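Local coordinates for protein 4-hydroxy-tetrahydrodipicolinate synthase (Methylacidiphilum fumariolicum SolV, PDB 6T3T) that probably catalyses the condensation of pyruvate with (S)-aspartate-beta-semialdehyde to 4-hydroxy-tetrahydrodipicolinate, a step of lysine biosynthesis, and works as a homotetramer built as a dimer of dimers, at residues 8-20 and 254-268. Sequence-based numbering, arbitrary orientation.
Sequences TAIISPFHNGQID and KTALAMEGLTDLELR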
loop_
_atom_site.group_PDB
_atom_site.type_symbol
_atom_site.label_atom_id
_atom_site.label_comp_id
_atom_site.label_asym_id
_atom_site.label_seq_id
_atom_site.Cartn_x
_atom_site.Cartn_y
_atom_site.Cartn_z
ATOM N N THR A 8 17.236 23.987 -8.351
ATOM C CA THR A 8 17.965 22.743 -8.549
ATOM C C THR A 8 18.438 22.214 -7.199
ATOM O O THR A 8 19.184 22.899 -6.500
ATOM C CB THR A 8 19.137 22.991 -9.505
ATOM O OG1 THR A 8 18.619 23.489 -10.747
ATOM C CG2 THR A 8 19.996 21.710 -9.747
ATOM N N ALA A 9 17.981 21.019 -6.814
ATOM C CA ALA A 9 18.562 20.302 -5.679
ATOM C C ALA A 9 19.889 19.724 -6.160
ATOM O O ALA A 9 19.919 18.735 -6.894
ATOM C CB ALA A 9 17.620 19.211 -5.167
ATOM N N ILE A 10 20.992 20.391 -5.818
ATOM C CA ILE A 10 22.291 20.030 -6.367
ATOM C C ILE A 10 22.869 18.839 -5.627
ATOM O O ILE A 10 22.679 18.679 -4.409
ATOM C CB ILE A 10 23.262 21.224 -6.303
ATOM C CG1 ILE A 10 23.349 21.768 -4.864
ATOM C CG2 ILE A 10 22.843 22.282 -7.259
ATOM C CD1 ILE A 10 24.639 22.485 -4.628
ATOM N N ILE A 11 23.609 18.008 -6.372
ATOM C CA ILE A 11 24.495 17.014 -5.746
ATOM C C ILE A 11 25.541 17.732 -4.875
ATOM O O ILE A 11 25.842 18.910 -5.067
ATOM C CB ILE A 11 25.185 16.159 -6.820
ATOM C CG1 ILE A 11 25.971 17.051 -7.783
ATOM C CG2 ILE A 11 24.175 15.352 -7.648
ATOM C CD1 ILE A 11 27.144 16.344 -8.466
ATOM N N SER A 12 26.130 16.993 -3.936
ATOM C CA SER A 12 27.310 17.466 -3.227
ATOM C C SER A 12 28.481 16.792 -3.924
ATOM O O SER A 12 28.675 15.579 -3.756
ATOM C CB SER A 12 27.289 17.104 -1.736
ATOM O OG SER A 12 26.289 17.806 -1.046
ATOM N N PRO A 13 29.252 17.497 -4.759
ATOM C CA PRO A 13 30.337 16.820 -5.478
ATOM C C PRO A 13 31.457 16.455 -4.515
ATOM O O PRO A 13 31.829 17.249 -3.650
ATOM C CB PRO A 13 30.778 17.845 -6.533
ATOM C CG PRO A 13 30.300 19.151 -6.045
ATOM C CD PRO A 13 29.047 18.874 -5.242
ATOM N N PHE A 14 31.907 15.203 -4.599
ATOM C CA PHE A 14 32.995 14.707 -3.774
ATOM C C PHE A 14 34.192 14.348 -4.635
ATOM O O PHE A 14 34.041 13.747 -5.707
ATOM C CB PHE A 14 32.579 13.457 -2.998
ATOM C CG PHE A 14 31.459 13.676 -2.045
ATOM C CD1 PHE A 14 31.400 14.819 -1.269
ATOM C CD2 PHE A 14 30.456 12.720 -1.915
ATOM C CE1 PHE A 14 30.362 14.989 -0.366
ATOM C CE2 PHE A 14 29.419 12.900 -1.026
ATOM C CZ PHE A 14 29.371 14.040 -0.255
ATOM N N HIS A 15 35.379 14.592 -4.088
ATOM C CA HIS A 15 36.622 14.171 -4.716
ATOM C C HIS A 15 37.592 13.790 -3.610
ATOM O O HIS A 15 37.999 14.652 -2.815
ATOM C CB HIS A 15 37.192 15.290 -5.583
ATOM C CG HIS A 15 38.458 14.924 -6.280
ATOM N ND1 HIS A 15 38.523 13.926 -7.226
ATOM C CD2 HIS A 15 39.705 15.444 -6.193
ATOM C CE1 HIS A 15 39.759 13.835 -7.686
ATOM N NE2 HIS A 15 40.497 14.742 -7.070
ATOM N N ASN A 16 37.970 12.511 -3.580
ATOM C CA ASN A 16 38.892 11.987 -2.577
ATOM C C ASN A 16 38.364 12.213 -1.162
ATOM O O ASN A 16 39.060 12.707 -0.275
ATOM C CB ASN A 16 40.278 12.602 -2.758
ATOM C CG ASN A 16 40.817 12.381 -4.148
ATOM O OD1 ASN A 16 41.489 13.235 -4.702
ATOM N ND2 ASN A 16 40.504 11.238 -4.725
ATOM N N GLY A 17 37.107 11.865 -0.967
ATOM C CA GLY A 17 36.522 11.921 0.348
ATOM C C GLY A 17 36.224 13.296 0.863
ATOM O O GLY A 17 35.813 13.444 2.015
ATOM N N GLN A 18 36.338 14.320 0.031
ATOM C CA GLN A 18 36.092 15.678 0.516
ATOM C C GLN A 18 35.248 16.403 -0.519
ATOM O O GLN A 18 35.086 15.925 -1.652
ATOM C CB GLN A 18 37.426 16.380 0.770
ATOM C CG GLN A 18 38.268 15.644 1.823
ATOM C CD GLN A 18 39.763 15.981 1.783
ATOM O OE1 GLN A 18 40.209 16.918 1.093
ATOM N NE2 GLN A 18 40.574 15.219 2.534
ATOM N N ILE A 19 34.706 17.555 -0.122
ATOM C CA ILE A 19 33.950 18.397 -1.043
ATOM C C ILE A 19 34.848 18.797 -2.207
ATOM O O ILE A 19 35.994 19.214 -2.012
ATOM C CB ILE A 19 33.391 19.631 -0.320
ATOM C CG1 ILE A 19 32.378 19.223 0.746
ATOM C CG2 ILE A 19 32.741 20.604 -1.304
ATOM C CD1 ILE A 19 32.005 20.362 1.687
ATOM N N ASP A 20 34.353 18.603 -3.428
ATOM C CA ASP A 20 35.049 18.985 -4.653
ATOM C C ASP A 20 34.649 20.421 -5.009
ATOM O O ASP A 20 33.578 20.661 -5.582
ATOM C CB ASP A 20 34.717 18.005 -5.776
ATOM C CG ASP A 20 35.522 18.267 -7.044
ATOM O OD1 ASP A 20 36.102 19.373 -7.189
ATOM O OD2 ASP A 20 35.565 17.359 -7.905
ATOM N N LYS A 254 23.936 11.477 -9.922
ATOM C CA LYS A 254 25.379 11.646 -9.763
ATOM C C LYS A 254 26.138 10.743 -10.740
ATOM O O LYS A 254 27.185 11.133 -11.262
ATOM C CB LYS A 254 25.810 11.388 -8.312
ATOM C CG LYS A 254 27.324 11.566 -8.096
ATOM C CD LYS A 254 27.730 11.438 -6.639
ATOM C CE LYS A 254 27.687 12.767 -5.913
ATOM N NZ LYS A 254 28.418 12.612 -4.608
ATOM N N THR A 255 25.618 9.541 -11.003
ATOM C CA THR A 255 26.191 8.677 -12.034
ATOM C C THR A 255 26.150 9.341 -13.409
ATOM O O THR A 255 27.102 9.232 -14.195
ATOM C CB THR A 255 25.450 7.338 -12.066
ATOM O OG1 THR A 255 25.646 6.667 -10.813
ATOM C CG2 THR A 255 25.987 6.466 -13.177
ATOM N N ALA A 256 25.041 10.006 -13.732
ATOM C CA ALA A 256 24.944 10.678 -15.025
ATOM C C ALA A 256 25.968 11.801 -15.137
ATOM O O ALA A 256 26.697 11.889 -16.127
ATOM C CB ALA A 256 23.524 11.212 -15.228
ATOM N N LEU A 257 26.075 12.645 -14.098
ATOM C CA LEU A 257 27.029 13.751 -14.144
ATOM C C LEU A 257 28.463 13.235 -14.229
ATOM O O LEU A 257 29.308 13.838 -14.903
ATOM C CB LEU A 257 26.855 14.665 -12.928
ATOM C CG LEU A 257 25.598 15.548 -12.938
ATOM C CD1 LEU A 257 25.263 15.977 -11.535
ATOM C CD2 LEU A 257 25.707 16.778 -13.922
ATOM N N ALA A 258 28.758 12.113 -13.563
ATOM C CA ALA A 258 30.107 11.549 -13.690
ATOM C C ALA A 258 30.350 11.003 -15.090
ATOM O O ALA A 258 31.482 11.054 -15.593
ATOM C CB ALA A 258 30.344 10.451 -12.649
ATOM N N MET A 259 29.320 10.452 -15.731
ATOM C CA MET A 259 29.498 9.980 -17.096
ATOM C C MET A 259 29.830 11.139 -18.039
ATOM O O MET A 259 30.563 10.952 -19.017
ATOM C CB MET A 259 28.220 9.263 -17.557
ATOM C CG MET A 259 28.096 7.806 -17.122
ATOM S SD MET A 259 26.496 7.096 -17.555
ATOM C CE MET A 259 26.330 7.686 -19.227
ATOM N N GLU A 260 29.352 12.348 -17.727
ATOM C CA GLU A 260 29.683 13.565 -18.461
ATOM C C GLU A 260 30.999 14.199 -18.020
ATOM O O GLU A 260 31.348 15.263 -18.534
ATOM C CB GLU A 260 28.535 14.571 -18.336
ATOM C CG GLU A 260 27.289 14.038 -19.063
ATOM C CD GLU A 260 26.074 14.919 -18.984
ATOM O OE1 GLU A 260 26.018 15.856 -18.157
ATOM O OE2 GLU A 260 25.150 14.657 -19.777
ATOM N N GLY A 261 31.735 13.555 -17.114
ATOM C CA GLY A 261 32.997 14.077 -16.620
ATOM C C GLY A 261 32.857 15.263 -15.705
ATOM O O GLY A 261 33.789 16.047 -15.581
ATOM N N LEU A 262 31.698 15.441 -15.081
ATOM C CA LEU A 262 31.393 16.664 -14.361
ATOM C C LEU A 262 31.611 16.530 -12.863
ATOM O O LEU A 262 31.675 17.543 -12.163
ATOM C CB LEU A 262 29.949 17.088 -14.642
ATOM C CG LEU A 262 29.793 17.484 -16.117
ATOM C CD1 LEU A 262 28.379 17.914 -16.444
ATOM C CD2 LEU A 262 30.803 18.584 -16.476
ATOM N N THR A 263 31.699 15.303 -12.361
ATOM C CA THR A 263 31.968 15.050 -10.960
ATOM C C THR A 263 32.556 13.646 -10.875
ATOM O O THR A 263 32.525 12.893 -11.849
ATOM C CB THR A 263 30.692 15.230 -10.111
ATOM O OG1 THR A 263 31.014 15.142 -8.713
ATOM C CG2 THR A 263 29.645 14.180 -10.475
ATOM N N ASP A 264 33.184 13.337 -9.741
ATOM C CA ASP A 264 33.572 11.961 -9.453
ATOM C C ASP A 264 32.357 11.142 -9.041
ATOM O O ASP A 264 31.501 11.609 -8.285
ATOM C CB ASP A 264 34.601 11.898 -8.327
ATOM C CG ASP A 264 35.914 12.486 -8.721
ATOM O OD1 ASP A 264 36.029 12.950 -9.873
ATOM O OD2 ASP A 264 36.832 12.463 -7.884
ATOM N N LEU A 265 32.295 9.901 -9.516
ATOM C CA LEU A 265 31.264 8.996 -9.021
ATOM C C LEU A 265 31.752 8.483 -7.669
ATOM O O LEU A 265 32.277 7.376 -7.530
ATOM C CB LEU A 265 30.969 7.871 -9.997
ATOM C CG LEU A 265 29.858 6.946 -9.494
ATOM C CD1 LEU A 265 28.792 7.751 -8.765
ATOM C CD2 LEU A 265 29.254 6.208 -10.650
ATOM N N GLU A 266 31.693 9.375 -6.695
ATOM C CA GLU A 266 31.967 9.069 -5.299
ATOM C C GLU A 266 30.663 9.190 -4.525
ATOM O O GLU A 266 30.094 10.280 -4.425
ATOM C CB GLU A 266 33.012 10.007 -4.720
ATOM C CG GLU A 266 33.983 9.339 -3.805
ATOM C CD GLU A 266 35.118 10.248 -3.431
ATOM O OE1 GLU A 266 36.156 10.157 -4.100
ATOM O OE2 GLU A 266 34.994 11.004 -2.445
ATOM N N LEU A 267 30.180 8.071 -4.018
ATOM C CA LEU A 267 29.006 8.025 -3.170
ATOM C C LEU A 267 29.423 7.586 -1.773
ATOM O O LEU A 267 30.292 6.719 -1.614
ATOM C CB LEU A 267 27.959 7.073 -3.747
ATOM C CG LEU A 267 27.423 7.503 -5.102
ATOM C CD1 LEU A 267 26.953 6.307 -5.934
ATOM C CD2 LEU A 267 26.303 8.490 -4.886
ATOM N N ARG A 268 28.796 8.162 -0.770
ATOM C CA ARG A 268 29.064 7.753 0.602
ATOM C C ARG A 268 28.064 6.692 1.040
ATOM O O ARG A 268 26.849 6.859 0.862
ATOM C CB ARG A 268 29.010 8.966 1.522
ATOM C CG ARG A 268 30.157 9.922 1.236
ATOM C CD ARG A 268 30.075 11.237 2.045
ATOM N NE ARG A 268 31.338 11.959 1.918
ATOM C CZ ARG A 268 31.718 12.974 2.687
ATOM N NH1 ARG A 268 30.942 13.425 3.676
ATOM N NH2 ARG A 268 32.897 13.531 2.469
HETATM O O HOH W 1 33.311 15.662 -7.781
#
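Glu266 grips the type I' turn His15-Gln18 with its carboxylate: OE2 takes Gly17 N on its syn side at 2.7 Å, and OE1 accepts a weak bond from Asn16 N. Lys254, its chain bent at chi3 (-90°), brings NZ to Ser12 O (3.1 Å) and to Glu266 O (2.9 Å), tying both loops together; a salt bridge to Glu47 adds a third partner. A water accepts from Thr263 OG1 and donates to Phe14 O and Asp20 OD2. Outward, the Arg268 guanidinium lies flat on the Phe14 ring in a cation-pi stack, centres 4.2 Å apart and planes at 13°, while Glu55 pairs with its NH1. Ser12 O sits over the opposite ring face. Replacing Phe14 with an alanine would probably leave the guanidinium without its stacking surface and open a gap between Arg268 and Lys254. Deeper in, Ile11 CD1 meets Leu257 CD1 (3.6 Å) and Thr263 CG2 tip to tip, close to Thr45, a predicted pyruvate-binding residue. The contact thus fastens the beta-hairpin following the first strand of the DapA-family TIM barrel to the loop that leaves helix 251-259 through a Schellman motif.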